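Local coordinates for protein lectin 2 (Agrocybe aegerita, PDB 4TQJ) that binds glycans that end in a non-reducing terminal N-acetylglucosamine, as a sugar-binding lectin with a beta-propeller fold, at residues A[8-13]-A[395-400]; A[96-101]-A[146-151]; A[123-128]-A[182-187]; A[175-180]-A[230-235]; A[211-216]-A[252-257]. The protein carries 1 engineered substitution. All coordinates share one frame; numbering follows the deposited sequence.

In the fold
The five contacts sample a propeller of seven antiparallel sheets at different radii. Interaction 1, partly buried, lies nearest the centre, where the N-terminal loop meets the C-terminal strand through a CH-pi contact and two bridging waters. Interaction 4, buried, joins the first strands of two neighbouring blades by apolar contacts. Interaction 5 touches it and joins the same two blades farther out, also buried, through the edge of a phenylalanine ring. Interactions 2 and 3 are surface contacts, each with a bridging water: the first is aliphatic and aromatic, the second sets a lysine over a histidine. Interactions 3 and 4 share the sheet containing strands 173-177 and 186-190, and probable backbone and aspartate hydrogen bonds link them.

Interaction 1 (A[8-13]-A[395-400]); sequences DLPIPV and VCWMAN
Ile11 and Trp397 meet because each swings its first branch anti to its own carbonyl carbon (chi1 -57° for Ile11 CG1, -59° for Trp397 CG), and an extended chi2 then carries Ile11 CD1 out over the indole. This methyl sits 3.4 Å from the centroid of the five-membered ring, 18° off its normal, a close CH-pi contact. Val395 CG1, of the same strand as the tryptophan, lies over the opposite face, offset toward the rim. At the six-membered ring Pro10 CD reaches Trp397 CH2 at 3.7 Å, and Asp8 O stands at the edge, 3.6 Å from Trp397 CZ3. The indole nitrogen is satisfied by Arg61 O. Farther on, Ile11 CG2 rests on Ala399 CB at 4.0 Å, while Val13 places CG2 against Met398 O and CG1 against Asn400 OD1, which accepts from Ala14 N. Two waters stitch the backbones together: one donates to both Ile11 O (2.6 Å from the water O) and Met398 O, the other donates to Pro12 O and accepts from Asn400 N. Strand 395-399 pairs with strand 20-25, so the C-terminal strand completes a sheet begun by N-terminal strands, the "velcro" ring closure characteristic of beta-propellers.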
# COMPACT_ATOMS: atom_id res chain seq x y z
N ASP A 8 8.67 0.46 -23.88
CA ASP A 8 9.75 0.29 -22.91
C ASP A 8 9.21 0.18 -21.48
O ASP A 8 9.75 -0.54 -20.64
CB ASP A 8 10.73 1.47 -23.00
CG ASP A 8 11.58 1.43 -24.25
OD1 ASP A 8 11.71 0.33 -24.84
OD2 ASP A 8 12.12 2.48 -24.65
N LEU A 9 8.13 0.89 -21.22
CA LEU A 9 7.52 0.89 -19.89
C LEU A 9 6.05 0.56 -20.02
O LEU A 9 5.20 1.43 -19.96
CB LEU A 9 7.71 2.26 -19.22
CG LEU A 9 9.16 2.57 -18.84
CD1 LEU A 9 9.34 4.04 -18.46
CD2 LEU A 9 9.61 1.66 -17.70
N PRO A 10 5.74 -0.72 -20.23
CA PRO A 10 4.35 -1.13 -20.40
C PRO A 10 3.53 -1.08 -19.11
O PRO A 10 2.30 -1.13 -19.16
CB PRO A 10 4.48 -2.57 -20.90
CG PRO A 10 5.77 -3.03 -20.33
CD PRO A 10 6.67 -1.85 -20.44
N ILE A 11 4.22 -0.99 -17.96
CA ILE A 11 3.57 -0.97 -16.65
C ILE A 11 3.61 0.44 -16.06
O ILE A 11 4.68 0.93 -15.67
CB ILE A 11 4.28 -1.90 -15.65
CG1 ILE A 11 4.31 -3.34 -16.18
CG2 ILE A 11 3.57 -1.85 -14.30
CD1 ILE A 11 5.14 -4.27 -15.34
N PRO A 12 2.45 1.11 -16.01
CA PRO A 12 2.39 2.45 -15.44
C PRO A 12 2.74 2.39 -13.95
O PRO A 12 2.36 1.44 -13.27
CB PRO A 12 0.92 2.84 -15.61
CG PRO A 12 0.39 1.93 -16.65
CD PRO A 12 1.12 0.63 -16.43
N VAL A 13 3.50 3.37 -13.49
CA VAL A 13 3.86 3.48 -12.10
C VAL A 13 3.35 4.83 -11.63
O VAL A 13 3.48 5.83 -12.34
CB VAL A 13 5.39 3.40 -11.92
CG1 VAL A 13 5.76 3.63 -10.47
CG2 VAL A 13 5.93 2.06 -12.43
N VAL A 395 13.42 -10.52 -16.13
CA VAL A 395 12.74 -9.25 -16.36
C VAL A 395 12.54 -8.59 -15.00
O VAL A 395 12.16 -9.26 -14.04
CB VAL A 395 11.34 -9.47 -16.98
CG1 VAL A 395 10.69 -8.12 -17.32
CG2 VAL A 395 11.43 -10.35 -18.20
N CYS A 396 12.83 -7.30 -14.90
CA CYS A 396 12.53 -6.56 -13.68
C CYS A 396 11.75 -5.31 -14.00
O CYS A 396 12.04 -4.61 -14.97
CB CYS A 396 13.81 -6.11 -12.98
SG CYS A 396 14.70 -7.40 -12.22
N TRP A 397 10.78 -5.03 -13.16
CA TRP A 397 9.97 -3.84 -13.31
C TRP A 397 9.82 -3.16 -11.95
O TRP A 397 9.89 -3.82 -10.90
CB TRP A 397 8.55 -4.22 -13.77
CG TRP A 397 8.39 -4.98 -15.06
CD1 TRP A 397 7.82 -6.21 -15.22
CD2 TRP A 397 8.73 -4.53 -16.38
NE1 TRP A 397 7.79 -6.56 -16.54
CE2 TRP A 397 8.35 -5.55 -17.28
CE3 TRP A 397 9.33 -3.37 -16.89
CZ2 TRP A 397 8.54 -5.45 -18.66
CZ3 TRP A 397 9.53 -3.27 -18.26
CH2 TRP A 397 9.14 -4.30 -19.12
N MET A 398 9.60 -1.86 -11.96
CA MET A 398 9.00 -1.20 -10.81
C MET A 398 7.49 -1.22 -11.04
O MET A 398 7.03 -1.11 -12.17
CB MET A 398 9.51 0.24 -10.67
CG MET A 398 11.03 0.35 -10.54
SD MET A 398 11.72 -0.55 -9.13
CE MET A 398 10.85 0.17 -7.74
N ALA A 399 6.72 -1.37 -9.96
CA ALA A 399 5.26 -1.35 -10.03
C ALA A 399 4.67 -1.04 -8.65
O ALA A 399 5.30 -1.30 -7.64
CB ALA A 399 4.73 -2.69 -10.52
N ASN A 400 3.47 -0.47 -8.62
CA ASN A 400 2.77 -0.27 -7.36
C ASN A 400 1.85 -1.46 -7.10
O ASN A 400 0.76 -1.56 -7.66
CB ASN A 400 1.99 1.05 -7.35
CG ASN A 400 2.86 2.24 -7.76
OD1 ASN A 400 2.96 2.56 -8.94
ND2 ASN A 400 3.47 2.89 -6.78
O HOH W 1 6.94 -0.10 -14.81
O HOH W 2 2.20 -0.21 -11.15

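Interaction 2 (A[96-101]-A[146-151]); sequences PPKMVI and GGLNFG
Val100 pushes into the hollow between Leu148 and Phe150, where the outermost strand of one propeller blade, 98-101, meets the loop between the third and fourth strands of the next. The two methyls of the valine divide the work: CG1 lies 3.8 Å from Leu148 CB and equally near Leu148 CD1, whereas CG2 touches the ring at Phe150 CE2, 3.6 Å away, approaching it obliquely. Leu148 O closes the floor of the notch, 3.7 Å from Val100 CB. Leu148 occupies the third position of a type I' turn from Gly146 to Asn149, closed by Asn149 N to Gly146 O; its phi is positive and its CB points toward the strand. Lys98, extended at all four torsions, brushes Leu148 with the middle of its chain, CD to CD1 at 4.3 Å. On the other flank Ile101 CG1 is anti to the backbone N (chi1 -167°), and CD1 fits beside Phe150 CB and Gly151 O. Ile131 extends the apolar patch; Ser142 also touches Ile101 and Phe150, its OG hydrogen-bonded to Gly151 O. The two backbones are joined by a water that donates to Val100 O, 2.6 Å from its oxygen, and accepts from Phe150 N.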
# COMPACT_ATOMS: atom_id res chain seq x y z
N PRO A 96 0.18 -22.63 -8.08
CA PRO A 96 0.42 -22.23 -9.48
C PRO A 96 -0.59 -21.21 -9.99
O PRO A 96 -1.68 -21.08 -9.43
CB PRO A 96 0.27 -23.54 -10.25
CG PRO A 96 -0.67 -24.34 -9.44
CD PRO A 96 -0.38 -23.99 -8.00
N PRO A 97 -0.23 -20.49 -11.07
CA PRO A 97 -1.12 -19.49 -11.66
C PRO A 97 -2.25 -20.17 -12.44
O PRO A 97 -2.18 -21.36 -12.71
CB PRO A 97 -0.20 -18.73 -12.61
CG PRO A 97 0.82 -19.74 -13.01
CD PRO A 97 1.04 -20.61 -11.80
N LYS A 98 -3.28 -19.40 -12.80
CA LYS A 98 -4.42 -19.94 -13.55
C LYS A 98 -4.45 -19.39 -14.98
O LYS A 98 -4.23 -18.20 -15.20
CB LYS A 98 -5.72 -19.59 -12.83
CG LYS A 98 -6.97 -20.22 -13.44
CD LYS A 98 -8.21 -19.80 -12.67
CE LYS A 98 -9.48 -20.33 -13.33
NZ LYS A 98 -10.70 -19.76 -12.68
N MET A 99 -4.71 -20.26 -15.95
CA MET A 99 -4.80 -19.84 -17.35
C MET A 99 -6.17 -19.24 -17.64
O MET A 99 -7.18 -19.94 -17.59
CB MET A 99 -4.51 -21.01 -18.29
CG MET A 99 -4.62 -20.65 -19.77
SD MET A 99 -4.46 -22.09 -20.84
CE MET A 99 -5.74 -23.14 -20.17
N VAL A 100 -6.19 -17.95 -17.95
CA VAL A 100 -7.44 -17.20 -18.08
C VAL A 100 -7.92 -17.05 -19.52
O VAL A 100 -9.05 -16.62 -19.75
CB VAL A 100 -7.31 -15.80 -17.43
CG1 VAL A 100 -6.90 -15.94 -15.98
CG2 VAL A 100 -6.29 -14.95 -18.18
N ILE A 101 -7.08 -17.39 -20.49
CA ILE A 101 -7.49 -17.31 -21.89
C ILE A 101 -6.52 -17.99 -22.86
O ILE A 101 -5.29 -17.90 -22.71
CB ILE A 101 -7.76 -15.84 -22.35
CG1 ILE A 101 -8.50 -15.80 -23.69
CG2 ILE A 101 -6.47 -15.04 -22.44
CD1 ILE A 101 -9.03 -14.43 -24.05
N GLY A 146 -14.50 -9.81 -15.37
CA GLY A 146 -14.60 -10.18 -13.97
C GLY A 146 -14.36 -11.65 -13.70
O GLY A 146 -14.69 -12.52 -14.52
N GLY A 147 -13.78 -11.93 -12.53
CA GLY A 147 -13.56 -13.30 -12.08
C GLY A 147 -12.58 -14.07 -12.95
O GLY A 147 -12.60 -15.30 -12.98
N LEU A 148 -11.73 -13.33 -13.67
CA LEU A 148 -10.76 -13.92 -14.58
C LEU A 148 -11.42 -14.53 -15.81
O LEU A 148 -10.82 -15.35 -16.51
CB LEU A 148 -9.85 -14.93 -13.87
CG LEU A 148 -8.94 -14.42 -12.74
CD1 LEU A 148 -7.96 -15.51 -12.32
CD2 LEU A 148 -8.18 -13.16 -13.12
N ASN A 149 -12.65 -14.13 -16.09
CA ASN A 149 -13.28 -14.46 -17.36
C ASN A 149 -12.99 -13.35 -18.35
O ASN A 149 -13.36 -12.20 -18.14
CB ASN A 149 -14.80 -14.65 -17.21
CG ASN A 149 -15.15 -15.78 -16.26
OD1 ASN A 149 -15.54 -15.55 -15.11
ND2 ASN A 149 -14.99 -17.01 -16.73
N PHE A 150 -12.30 -13.71 -19.43
CA PHE A 150 -11.97 -12.75 -20.46
C PHE A 150 -12.78 -13.02 -21.72
O PHE A 150 -12.81 -14.15 -22.22
CB PHE A 150 -10.46 -12.78 -20.74
CG PHE A 150 -9.64 -12.12 -19.67
CD1 PHE A 150 -9.26 -10.80 -19.79
CD2 PHE A 150 -9.27 -12.82 -18.53
CE1 PHE A 150 -8.51 -10.19 -18.81
CE2 PHE A 150 -8.52 -12.21 -17.54
CZ PHE A 150 -8.14 -10.90 -17.67
N GLY A 151 -13.44 -11.99 -22.22
CA GLY A 151 -14.19 -12.09 -23.45
C GLY A 151 -13.35 -12.59 -24.61
O GLY A 151 -12.14 -12.77 -24.48
O HOH W 3 -11.64 -16.50 -19.88

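Interaction 3 (A[123-128]-A[182-187]); sequences IRKTGR and NGHLDI. Engineered in segment 123-128: Thr126 (natural residue Ile).
The two backbones come closest at Ile123 and Leu185, whose CA atoms are 5.6 Å apart, and Lys125, in a left-handed conformation (phi 53°, psi 50°), points its CB toward the other segment. The lysine lies over the imidazole with its aliphatic part: CG stands 3.5 Å from the His184 ring centroid, only 13° off the normal, a CH-pi contact over the middle of the face. A bend at chi2 brings Lys125 CD to 3.5 Å from Gly183 O, and another at chi3 turns CE back toward His184 CE1. The ring's rotation is fixed from its own segment, since His184 ND1 donates to Asn182 O at 3.1 Å, nearly straight and with the acceptor in the ring plane. Asn182 OD1 also accepts from His184 N, forming an Asx turn. At the other edge Ile123 O lies 3.3 Å from His184 CD2, while a water bridges His184 NE2, 2.6 Å from its oxygen, to Arg124 O. Deeper in, Ile123 CG2 meets Leu185 CB at 4.4 Å. Asn200 ND2 bonds to both Ile123 O and Leu185 O, tying the backbones together. Equivalent loops of adjacent blades thus pack side by side, as expected in a beta-propeller.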
# COMPACT_ATOMS: atom_id res chain seq x y z
N ILE A 123 -8.85 -0.02 -20.43
CA ILE A 123 -9.28 0.86 -21.52
C ILE A 123 -10.75 1.24 -21.43
O ILE A 123 -11.19 2.17 -22.10
CB ILE A 123 -8.97 0.24 -22.88
CG1 ILE A 123 -9.41 -1.21 -22.92
CG2 ILE A 123 -7.47 0.29 -23.18
CD1 ILE A 123 -8.93 -1.92 -24.15
N ARG A 124 -11.51 0.52 -20.61
CA ARG A 124 -12.94 0.82 -20.44
C ARG A 124 -13.25 1.54 -19.13
O ARG A 124 -14.41 1.83 -18.82
CB ARG A 124 -13.78 -0.45 -20.57
CG ARG A 124 -13.82 -1.01 -22.00
CD ARG A 124 -14.58 -2.34 -22.09
NE ARG A 124 -13.92 -3.38 -21.31
CZ ARG A 124 -14.52 -4.10 -20.36
NH1 ARG A 124 -15.81 -3.91 -20.08
NH2 ARG A 124 -13.83 -5.01 -19.69
N LYS A 125 -12.20 1.84 -18.37
CA LYS A 125 -12.31 2.46 -17.05
C LYS A 125 -13.26 1.72 -16.11
O LYS A 125 -14.13 2.33 -15.49
CB LYS A 125 -12.72 3.94 -17.17
CG LYS A 125 -11.63 4.83 -17.74
CD LYS A 125 -11.19 5.89 -16.74
CE LYS A 125 -12.23 7.00 -16.61
NZ LYS A 125 -11.84 8.00 -15.58
N THR A 126 -13.09 0.41 -15.98
CA THR A 126 -13.91 -0.37 -15.06
C THR A 126 -13.15 -0.82 -13.81
O THR A 126 -13.72 -1.48 -12.93
CB THR A 126 -14.59 -1.58 -15.74
OG1 THR A 126 -13.60 -2.46 -16.30
CG2 THR A 126 -15.52 -1.11 -16.84
N GLY A 127 -11.88 -0.46 -13.72
CA GLY A 127 -11.07 -0.77 -12.54
C GLY A 127 -10.27 -2.06 -12.62
O GLY A 127 -9.62 -2.48 -11.66
N ARG A 128 -10.31 -2.72 -13.78
CA ARG A 128 -9.48 -3.89 -13.98
C ARG A 128 -9.00 -3.90 -15.42
O ARG A 128 -9.59 -3.25 -16.28
CB ARG A 128 -10.25 -5.17 -13.61
CG ARG A 128 -11.51 -5.41 -14.40
CD ARG A 128 -12.43 -6.45 -13.73
NE ARG A 128 -13.52 -6.81 -14.64
CZ ARG A 128 -14.74 -6.30 -14.58
NH1 ARG A 128 -15.06 -5.45 -13.62
NH2 ARG A 128 -15.65 -6.66 -15.48
N ASN A 182 -10.53 12.52 -22.32
CA ASN A 182 -11.78 11.93 -21.81
C ASN A 182 -11.55 10.88 -20.73
O ASN A 182 -12.45 10.11 -20.41
CB ASN A 182 -12.64 11.35 -22.95
CG ASN A 182 -12.04 10.08 -23.54
OD1 ASN A 182 -10.89 9.74 -23.27
ND2 ASN A 182 -12.82 9.39 -24.36
N GLY A 183 -10.35 10.87 -20.16
CA GLY A 183 -10.02 9.97 -19.08
C GLY A 183 -9.64 8.57 -19.52
O GLY A 183 -9.10 7.79 -18.73
N HIS A 184 -9.93 8.24 -20.78
CA HIS A 184 -9.68 6.91 -21.31
C HIS A 184 -8.40 6.86 -22.15
O HIS A 184 -8.03 7.84 -22.80
CB HIS A 184 -10.87 6.44 -22.16
CG HIS A 184 -12.09 6.10 -21.36
ND1 HIS A 184 -12.78 7.04 -20.61
CD2 HIS A 184 -12.74 4.93 -21.17
CE1 HIS A 184 -13.80 6.45 -20.01
NE2 HIS A 184 -13.80 5.17 -20.34
N LEU A 185 -7.74 5.70 -22.15
CA LEU A 185 -6.48 5.54 -22.88
C LEU A 185 -6.68 5.45 -24.39
O LEU A 185 -7.37 4.55 -24.87
CB LEU A 185 -5.75 4.30 -22.40
CG LEU A 185 -5.20 4.36 -20.98
CD1 LEU A 185 -4.63 3.01 -20.58
CD2 LEU A 185 -4.15 5.44 -20.86
N ASP A 186 -6.05 6.35 -25.14
CA ASP A 186 -6.12 6.31 -26.60
C ASP A 186 -4.91 5.59 -27.17
O ASP A 186 -3.97 5.29 -26.44
CB ASP A 186 -6.20 7.72 -27.15
CG ASP A 186 -7.23 8.55 -26.42
OD1 ASP A 186 -8.39 8.10 -26.34
OD2 ASP A 186 -6.86 9.62 -25.88
N ILE A 187 -4.96 5.29 -28.47
CA ILE A 187 -3.82 4.71 -29.16
C ILE A 187 -3.01 5.83 -29.82
O ILE A 187 -3.54 6.66 -30.55
CB ILE A 187 -4.26 3.71 -30.25
CG1 ILE A 187 -4.91 2.47 -29.61
CG2 ILE A 187 -3.06 3.32 -31.13
CD1 ILE A 187 -5.56 1.50 -30.61
O HOH W 4 -16.17 4.22 -19.88

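Interaction 4 (A[175-180]-A[230-235]); sequences FLADVT and RFVADL
Phe175 and Val232 face each other between the first strands of two neighbouring beta-propeller blades, which run in nearly the same direction, 19° apart, with axes 8.2 Å apart at closest approach. This spacing is bridged by side chains. Phe175 holds CG anti to its carbonyl carbon (chi1 -58°), and chi2 of 157° sets the turn of the ring, bringing CD1 obliquely to 3.8 Å from Val232 CG2. Val232 directs CG1 anti to its own carbonyl carbon and sets CG2 in the crowded position between backbone N and carbonyl carbon. CG2 thereby meets two partners on the facing strand, since Ala177 CB also touches it at 3.9 Å; CG1 has a looser contact, 4.1 Å from Phe175 CD1. Ala177, two residues on from Phe175, turns its methyl toward the same valine. The apolar seam is extended by Val4 of the N-terminal strand, which packs on both Ala177 and Val232, and by Val188, which lies against Val232 from the second strand of the first blade. Farther out along the same flank, the phenyl ring meets backbone: Arg230 O lies at the ring edge, near its plane, 3.5 Å from Phe175 CE1 and 3.6 Å from Phe175 CZ.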
# COMPACT_ATOMS: atom_id res chain seq x y z
N PHE A 175 1.93 3.41 -28.47
CA PHE A 175 1.74 3.64 -27.05
C PHE A 175 0.25 3.79 -26.75
O PHE A 175 -0.56 3.94 -27.66
CB PHE A 175 2.44 4.93 -26.60
CG PHE A 175 3.93 4.98 -26.85
CD1 PHE A 175 4.57 6.21 -26.95
CD2 PHE A 175 4.69 3.83 -26.94
CE1 PHE A 175 5.93 6.30 -27.16
CE2 PHE A 175 6.06 3.90 -27.15
CZ PHE A 175 6.68 5.15 -27.25
N LEU A 176 -0.11 3.79 -25.47
CA LEU A 176 -1.47 4.07 -25.05
C LEU A 176 -1.40 5.24 -24.08
O LEU A 176 -0.58 5.24 -23.18
CB LEU A 176 -2.09 2.86 -24.37
CG LEU A 176 -2.19 1.55 -25.17
CD1 LEU A 176 -2.61 0.39 -24.24
CD2 LEU A 176 -3.14 1.70 -26.35
N ALA A 177 -2.23 6.25 -24.29
CA ALA A 177 -2.23 7.42 -23.44
C ALA A 177 -3.52 8.19 -23.67
O ALA A 177 -4.09 8.12 -24.74
CB ALA A 177 -1.03 8.32 -23.75
N ASP A 178 -3.97 8.92 -22.67
CA ASP A 178 -5.12 9.79 -22.87
C ASP A 178 -4.65 11.10 -23.48
O ASP A 178 -4.06 11.93 -22.80
CB ASP A 178 -5.84 10.06 -21.55
CG ASP A 178 -7.12 10.83 -21.75
OD1 ASP A 178 -7.52 11.00 -22.92
OD2 ASP A 178 -7.73 11.26 -20.75
N VAL A 179 -4.90 11.25 -24.78
CA VAL A 179 -4.59 12.50 -25.47
C VAL A 179 -5.87 13.29 -25.78
O VAL A 179 -5.81 14.51 -25.95
CB VAL A 179 -3.82 12.25 -26.79
CG1 VAL A 179 -2.52 11.52 -26.52
CG2 VAL A 179 -4.67 11.45 -27.76
N THR A 180 -7.02 12.62 -25.84
CA THR A 180 -8.27 13.31 -26.16
C THR A 180 -8.83 14.06 -24.96
O THR A 180 -9.66 14.96 -25.13
CB THR A 180 -9.37 12.37 -26.66
OG1 THR A 180 -9.74 11.47 -25.61
CG2 THR A 180 -8.92 11.60 -27.89
N ARG A 230 11.28 8.62 -28.09
CA ARG A 230 10.09 9.47 -28.04
C ARG A 230 9.16 9.00 -26.92
O ARG A 230 9.05 7.81 -26.65
CB ARG A 230 9.34 9.46 -29.37
CG ARG A 230 9.97 10.39 -30.41
CD ARG A 230 9.90 9.76 -31.80
NE ARG A 230 10.91 8.72 -31.97
CZ ARG A 230 10.90 7.79 -32.92
NH1 ARG A 230 9.90 7.75 -33.81
NH2 ARG A 230 11.87 6.89 -32.98
N PHE A 231 8.48 9.97 -26.32
CA PHE A 231 7.64 9.71 -25.16
C PHE A 231 6.31 10.42 -25.25
O PHE A 231 6.18 11.46 -25.90
CB PHE A 231 8.35 10.22 -23.89
CG PHE A 231 9.77 9.80 -23.77
CD1 PHE A 231 10.11 8.63 -23.09
CD2 PHE A 231 10.78 10.56 -24.33
CE1 PHE A 231 11.43 8.24 -22.97
CE2 PHE A 231 12.12 10.17 -24.21
CZ PHE A 231 12.44 9.01 -23.52
N VAL A 232 5.32 9.88 -24.55
CA VAL A 232 4.07 10.61 -24.33
C VAL A 232 3.91 10.86 -22.85
O VAL A 232 4.14 9.97 -22.04
CB VAL A 232 2.85 9.88 -24.91
CG1 VAL A 232 2.90 9.92 -26.43
CG2 VAL A 232 2.83 8.44 -24.42
N ALA A 233 3.54 12.08 -22.47
CA ALA A 233 3.56 12.44 -21.07
C ALA A 233 2.92 13.80 -20.92
O ALA A 233 3.05 14.63 -21.80
CB ALA A 233 5.00 12.48 -20.55
N ASP A 234 2.24 14.03 -19.80
CA ASP A 234 1.66 15.33 -19.54
C ASP A 234 2.75 16.30 -19.14
O ASP A 234 3.35 16.16 -18.07
CB ASP A 234 0.62 15.25 -18.43
CG ASP A 234 -0.15 16.54 -18.29
OD1 ASP A 234 0.09 17.46 -19.10
OD2 ASP A 234 -1.02 16.61 -17.39
N LEU A 235 2.99 17.30 -20.00
CA LEU A 235 4.00 18.33 -19.77
C LEU A 235 3.38 19.69 -19.41
O LEU A 235 4.10 20.66 -19.22
CB LEU A 235 4.84 18.50 -21.05
CG LEU A 235 5.49 17.21 -21.58
CD1 LEU A 235 6.35 17.49 -22.82
CD2 LEU A 235 6.31 16.52 -20.51

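Interaction 5 (A[211-216]-A[252-257]); sequences SVIDNF and WVALNN
Phe216 presents its edge to the backbone of Trp252 and Val253 and to the methyl of Ala254. Trp252 O lies near the ring plane, 3.4 Å from Phe216 CE1, and CZ of the ring points at the same strand, 4.1 Å from Val253 CA. On the two sides of this point, Phe216 CE1 is 4.0 Å from Trp252 CB and Phe216 CE2 is 4.0 Å from Ala254 CB. Ile213 CD1 also meets Ala254 CB, at 4.0 Å, so one small methyl receives both an aromatic edge and an aliphatic tip. With positive phi (59°) and CG anti to the carbonyl carbon (chi1 -62°), the end of the Phe216 side chain comes nearer strand 251-254. In the next shell, Asn215 OD1 accepts from Phe216 N at 2.9 Å and also from Trp223 NE1, whose indole meets the phenyl ring at about 50° between planes. Arg230 NH1 holds Phe216 O. Earlier in the segment, Val212 and Ile213 both face Val195, a classic beta bulge at the end of the outer strand. Strand 210-213 and the residues after it thus pack on the third strand of the following blade, as in the blade-to-blade packing of a beta-propeller.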
# COMPACT_ATOMS: atom_id res chain seq x y z
N SER A 211 -4.19 11.38 -38.52
CA SER A 211 -2.87 11.98 -38.40
C SER A 211 -2.96 13.25 -37.57
O SER A 211 -3.87 14.06 -37.77
CB SER A 211 -2.30 12.31 -39.79
OG SER A 211 -1.09 13.05 -39.67
N VAL A 212 -2.02 13.45 -36.65
CA VAL A 212 -2.02 14.65 -35.81
C VAL A 212 -0.73 15.47 -35.83
O VAL A 212 -0.76 16.65 -35.49
CB VAL A 212 -2.36 14.33 -34.34
CG1 VAL A 212 -3.78 13.78 -34.21
CG2 VAL A 212 -1.31 13.38 -33.76
N ILE A 213 0.39 14.85 -36.19
CA ILE A 213 1.66 15.58 -36.30
C ILE A 213 2.46 15.01 -37.47
O ILE A 213 2.49 13.80 -37.67
CB ILE A 213 2.53 15.46 -35.02
CG1 ILE A 213 1.74 15.82 -33.76
CG2 ILE A 213 3.77 16.36 -35.12
CD1 ILE A 213 2.43 15.36 -32.49
N ASP A 214 3.08 15.90 -38.24
CA ASP A 214 3.92 15.46 -39.36
C ASP A 214 5.37 15.56 -38.94
O ASP A 214 6.15 16.35 -39.49
CB ASP A 214 3.66 16.33 -40.60
CG ASP A 214 2.22 16.26 -41.08
OD1 ASP A 214 1.52 15.28 -40.77
OD2 ASP A 214 1.78 17.20 -41.77
N ASN A 215 5.73 14.76 -37.94
CA ASN A 215 7.03 14.83 -37.28
C ASN A 215 7.15 13.66 -36.28
O ASN A 215 6.23 12.84 -36.17
CB ASN A 215 7.21 16.19 -36.58
CG ASN A 215 8.65 16.72 -36.66
OD1 ASN A 215 9.61 15.95 -36.60
ND2 ASN A 215 8.79 18.04 -36.79
N PHE A 216 8.28 13.59 -35.59
CA PHE A 216 8.56 12.50 -34.67
C PHE A 216 8.54 11.12 -35.32
O PHE A 216 8.39 10.11 -34.63
CB PHE A 216 7.58 12.52 -33.47
CG PHE A 216 7.67 13.77 -32.64
CD1 PHE A 216 8.79 14.04 -31.87
CD2 PHE A 216 6.61 14.67 -32.61
CE1 PHE A 216 8.86 15.18 -31.09
CE2 PHE A 216 6.68 15.82 -31.84
CZ PHE A 216 7.80 16.09 -31.08
N TRP A 252 12.59 18.01 -28.61
CA TRP A 252 11.52 18.65 -29.35
C TRP A 252 10.18 18.26 -28.73
O TRP A 252 9.96 17.08 -28.44
CB TRP A 252 11.54 18.14 -30.78
CG TRP A 252 12.71 18.64 -31.56
CD1 TRP A 252 13.94 18.06 -31.67
CD2 TRP A 252 12.75 19.84 -32.34
NE1 TRP A 252 14.75 18.83 -32.48
CE2 TRP A 252 14.04 19.92 -32.90
CE3 TRP A 252 11.82 20.85 -32.62
CZ2 TRP A 252 14.43 20.98 -33.73
CZ3 TRP A 252 12.21 21.91 -33.44
CH2 TRP A 252 13.50 21.96 -33.99
N VAL A 253 9.28 19.22 -28.52
CA VAL A 253 7.93 18.87 -28.10
C VAL A 253 6.81 19.51 -28.92
O VAL A 253 6.99 20.57 -29.54
CB VAL A 253 7.66 19.07 -26.56
CG1 VAL A 253 8.94 19.19 -25.75
CG2 VAL A 253 6.73 20.23 -26.32
N ALA A 254 5.68 18.81 -28.95
CA ALA A 254 4.45 19.34 -29.50
C ALA A 254 3.38 19.17 -28.42
O ALA A 254 3.12 18.05 -27.95
CB ALA A 254 4.07 18.60 -30.75
N LEU A 255 2.75 20.28 -28.05
CA LEU A 255 1.81 20.27 -26.94
C LEU A 255 0.37 19.97 -27.38
O LEU A 255 -0.11 20.45 -28.41
CB LEU A 255 1.89 21.58 -26.16
CG LEU A 255 3.23 21.99 -25.54
CD1 LEU A 255 3.11 23.41 -25.01
CD2 LEU A 255 3.66 21.03 -24.42
N ASN A 256 -0.29 19.14 -26.58
CA ASN A 256 -1.69 18.76 -26.74
C ASN A 256 -2.55 19.92 -26.28
O ASN A 256 -2.31 20.48 -25.22
CB ASN A 256 -1.97 17.53 -25.85
CG ASN A 256 -3.32 16.88 -26.13
OD1 ASN A 256 -4.30 17.55 -26.49
ND2 ASN A 256 -3.38 15.57 -25.96
N ASN A 257 -3.57 20.28 -27.07
CA ASN A 257 -4.45 21.38 -26.69
C ASN A 257 -5.42 20.97 -25.60
O ASN A 257 -6.20 21.78 -25.10
CB ASN A 257 -5.24 21.91 -27.90
CG ASN A 257 -6.44 21.06 -28.25
OD1 ASN A 257 -6.39 19.82 -28.23
ND2 ASN A 257 -7.55 21.71 -28.59